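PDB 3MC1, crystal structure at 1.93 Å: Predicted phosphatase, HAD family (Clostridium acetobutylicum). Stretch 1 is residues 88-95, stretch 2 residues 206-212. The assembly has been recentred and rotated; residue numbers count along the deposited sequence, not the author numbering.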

# COMPACT_ATOMS: atom_id res chain seq x y z
N TYR A 88 -8.84 7.70 -4.32
CA TYR A 88 -9.87 7.99 -3.32
C TYR A 88 -10.18 9.48 -3.34
O TYR A 88 -9.28 10.30 -3.52
CB TYR A 88 -9.40 7.59 -1.91
CG TYR A 88 -9.42 6.11 -1.62
CD1 TYR A 88 -10.63 5.43 -1.43
CD2 TYR A 88 -8.23 5.38 -1.52
CE1 TYR A 88 -10.64 4.06 -1.14
CE2 TYR A 88 -8.24 4.03 -1.23
CZ TYR A 88 -9.44 3.37 -1.05
OH TYR A 88 -9.42 2.01 -0.81
N ASP A 89 -11.46 9.82 -3.18
CA ASP A 89 -11.86 11.22 -3.17
C ASP A 89 -11.10 11.97 -2.07
O ASP A 89 -10.90 11.46 -0.96
CB ASP A 89 -13.36 11.37 -2.91
CG ASP A 89 -14.21 10.79 -4.03
OD1 ASP A 89 -13.87 11.01 -5.21
OD2 ASP A 89 -15.22 10.12 -3.72
N GLY A 90 -10.67 13.19 -2.38
CA GLY A 90 -9.97 14.00 -1.41
C GLY A 90 -8.47 13.79 -1.35
O GLY A 90 -7.75 14.65 -0.85
N ILE A 91 -7.98 12.67 -1.88
CA ILE A 91 -6.55 12.39 -1.83
C ILE A 91 -5.65 13.42 -2.51
O ILE A 91 -4.69 13.88 -1.90
CB ILE A 91 -6.21 10.99 -2.40
CG1 ILE A 91 -6.58 9.91 -1.37
CG2 ILE A 91 -4.72 10.91 -2.74
CD1 ILE A 91 -5.83 10.01 -0.05
N GLU A 92 -5.93 13.79 -3.75
CA GLU A 92 -5.07 14.78 -4.38
C GLU A 92 -5.10 16.10 -3.61
O GLU A 92 -4.07 16.75 -3.45
CB GLU A 92 -5.47 15.01 -5.84
CG GLU A 92 -4.69 16.13 -6.49
CD GLU A 92 -4.75 16.09 -8.01
OE1 GLU A 92 -5.70 15.49 -8.56
OE2 GLU A 92 -3.85 16.66 -8.65
N ALA A 93 -6.28 16.49 -3.13
CA ALA A 93 -6.42 17.71 -2.34
C ALA A 93 -5.49 17.60 -1.11
O ALA A 93 -4.78 18.54 -0.76
CB ALA A 93 -7.85 17.88 -1.90
N LEU A 94 -5.50 16.43 -0.48
CA LEU A 94 -4.66 16.17 0.69
C LEU A 94 -3.18 16.35 0.36
O LEU A 94 -2.47 17.09 1.04
CB LEU A 94 -4.90 14.74 1.20
CG LEU A 94 -3.95 14.27 2.32
CD1 LEU A 94 -4.15 15.13 3.57
CD2 LEU A 94 -4.20 12.81 2.64
N LEU A 95 -2.73 15.67 -0.70
CA LEU A 95 -1.33 15.74 -1.13
C LEU A 95 -0.90 17.17 -1.42
O LEU A 95 0.20 17.58 -1.04
CB LEU A 95 -1.12 14.89 -2.38
CG LEU A 95 -1.44 13.40 -2.24
CD1 LEU A 95 -1.26 12.69 -3.58
CD2 LEU A 95 -0.52 12.80 -1.19
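Stretch 2 (206-212) SVDELHK

Stretch 2 begins with Ser206 in an extended conformation and turns at once into a helix that runs from Val207 through Lys212 and beyond. The turn is capped: Ser206, with chi1 in the p well, accepts the backbone amide of Glu209 through its hydroxyl (Glu209 N to Ser206 OG, 3.0 Å). Stretch 1 begins similarly, in that a short non-helical lead ends at an N-cap residue, here Gly90, which follows Tyr88 and Asp89 in a type II turn and precedes the helix starting at Ile91. The two helices run in nearly the same direction, their axes 12° apart and 10.0 Å from each other at closest approach. The register is marked by two close CA pairs: Gly90 CA lies 6.2 Å from Val207 CA, and one helical turn later Leu94 CA lies 6.4 Å from His211 CA.

The main bump of stretch 2 is Val207, whose CA-to-CB bond points toward stretch 1. It fits into the hollow left where the turn passes into the helix. Gly90 has no side chain there, and an ideal CB on it would come within 3.5 Å of Val207 CG1; its positive phi would also jam such a CB against the preceding carbonyl oxygen, which by itself calls for glycine. Backbone therefore lines part of the hollow, with Asp89 O 3.5 Å from Val207 CG2 and Gly90 O 3.7 Å from Val207 CG1. Side chains complete it: Ile91 CD1 approaches Val207 CG2 at 3.9 Å, and Leu94 CD2 approaches Val207 CG1 at the same distance.

Leu94 is the answering bump from stretch 1. Its CA-to-CB bond points sideways, but the t,p rotamer brings the end of the side chain nearer to stretch 2, where it enters a space bordered by Val207, Leu210 and His211. Its CD2 atom, already against Val207, also packs on Leu210 CD2 at 3.8 Å, while Leu94 CD1 meets His211 CD2 at 3.5 Å, approaching the imidazole ring obliquely. Val207 and Leu94 thus interlock, each having 85 Å² covered by the opposing stretch.

No hydrogen bond joins the two stretches, and the 282 Å² of surface buried between them, both sides summed, rests on the fit of these shapes. Asp208 and Lys212 point away from the contact and form a long salt bridge along their own helix (Lys212 NZ to Asp208 OD2, 3.9 Å). On stretch 1, Leu95 likewise points away, and Glu92 lies out of reach.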

# COMPACT_ATOMS: atom_id res chain seq x y z
N SER A 206 -11.60 8.82 7.45
CA SER A 206 -11.75 9.56 6.20
C SER A 206 -10.47 10.30 5.86
O SER A 206 -9.60 10.50 6.72
CB SER A 206 -12.88 10.57 6.30
OG SER A 206 -12.50 11.65 7.13
N VAL A 207 -10.35 10.73 4.60
CA VAL A 207 -9.18 11.47 4.14
C VAL A 207 -9.09 12.82 4.86
O VAL A 207 -8.00 13.30 5.14
CB VAL A 207 -9.24 11.71 2.60
CG1 VAL A 207 -8.06 12.57 2.16
CG2 VAL A 207 -9.21 10.38 1.87
N ASP A 208 -10.24 13.42 5.15
CA ASP A 208 -10.21 14.71 5.84
C ASP A 208 -9.71 14.51 7.27
O ASP A 208 -8.95 15.34 7.79
CB ASP A 208 -11.60 15.34 5.88
CG ASP A 208 -11.57 16.76 6.43
OD1 ASP A 208 -10.82 17.59 5.88
OD2 ASP A 208 -12.29 17.03 7.42
N GLU A 209 -10.14 13.42 7.90
CA GLU A 209 -9.70 13.11 9.26
C GLU A 209 -8.20 12.86 9.23
O GLU A 209 -7.48 13.18 10.19
CB GLU A 209 -10.40 11.85 9.76
CG GLU A 209 -11.87 12.00 10.07
CD GLU A 209 -12.12 12.53 11.47
OE1 GLU A 209 -13.04 11.99 12.14
OE2 GLU A 209 -11.42 13.47 11.91
N LEU A 210 -7.73 12.26 8.14
CA LEU A 210 -6.32 11.95 7.95
C LEU A 210 -5.54 13.26 7.87
O LEU A 210 -4.50 13.42 8.51
CB LEU A 210 -6.14 11.14 6.65
CG LEU A 210 -4.73 10.75 6.21
CD1 LEU A 210 -4.00 10.00 7.31
CD2 LEU A 210 -4.84 9.90 4.95
N HIS A 211 -6.07 14.21 7.11
CA HIS A 211 -5.44 15.51 6.96
C HIS A 211 -5.24 16.16 8.32
O HIS A 211 -4.13 16.56 8.67
CB HIS A 211 -6.30 16.41 6.07
CG HIS A 211 -5.65 17.70 5.69
ND1 HIS A 211 -5.21 18.61 6.63
CD2 HIS A 211 -5.36 18.24 4.48
CE1 HIS A 211 -4.67 19.65 6.01
NE2 HIS A 211 -4.74 19.45 4.71
N LYS A 212 -6.32 16.26 9.09
CA LYS A 212 -6.29 16.87 10.42
C LYS A 212 -5.27 16.22 11.34
O LYS A 212 -4.50 16.90 12.01
CB LYS A 212 -7.67 16.78 11.07
CG LYS A 212 -8.80 17.45 10.30
CD LYS A 212 -10.11 17.31 11.06
CE LYS A 212 -11.27 17.98 10.33
NZ LYS A 212 -11.06 19.43 10.17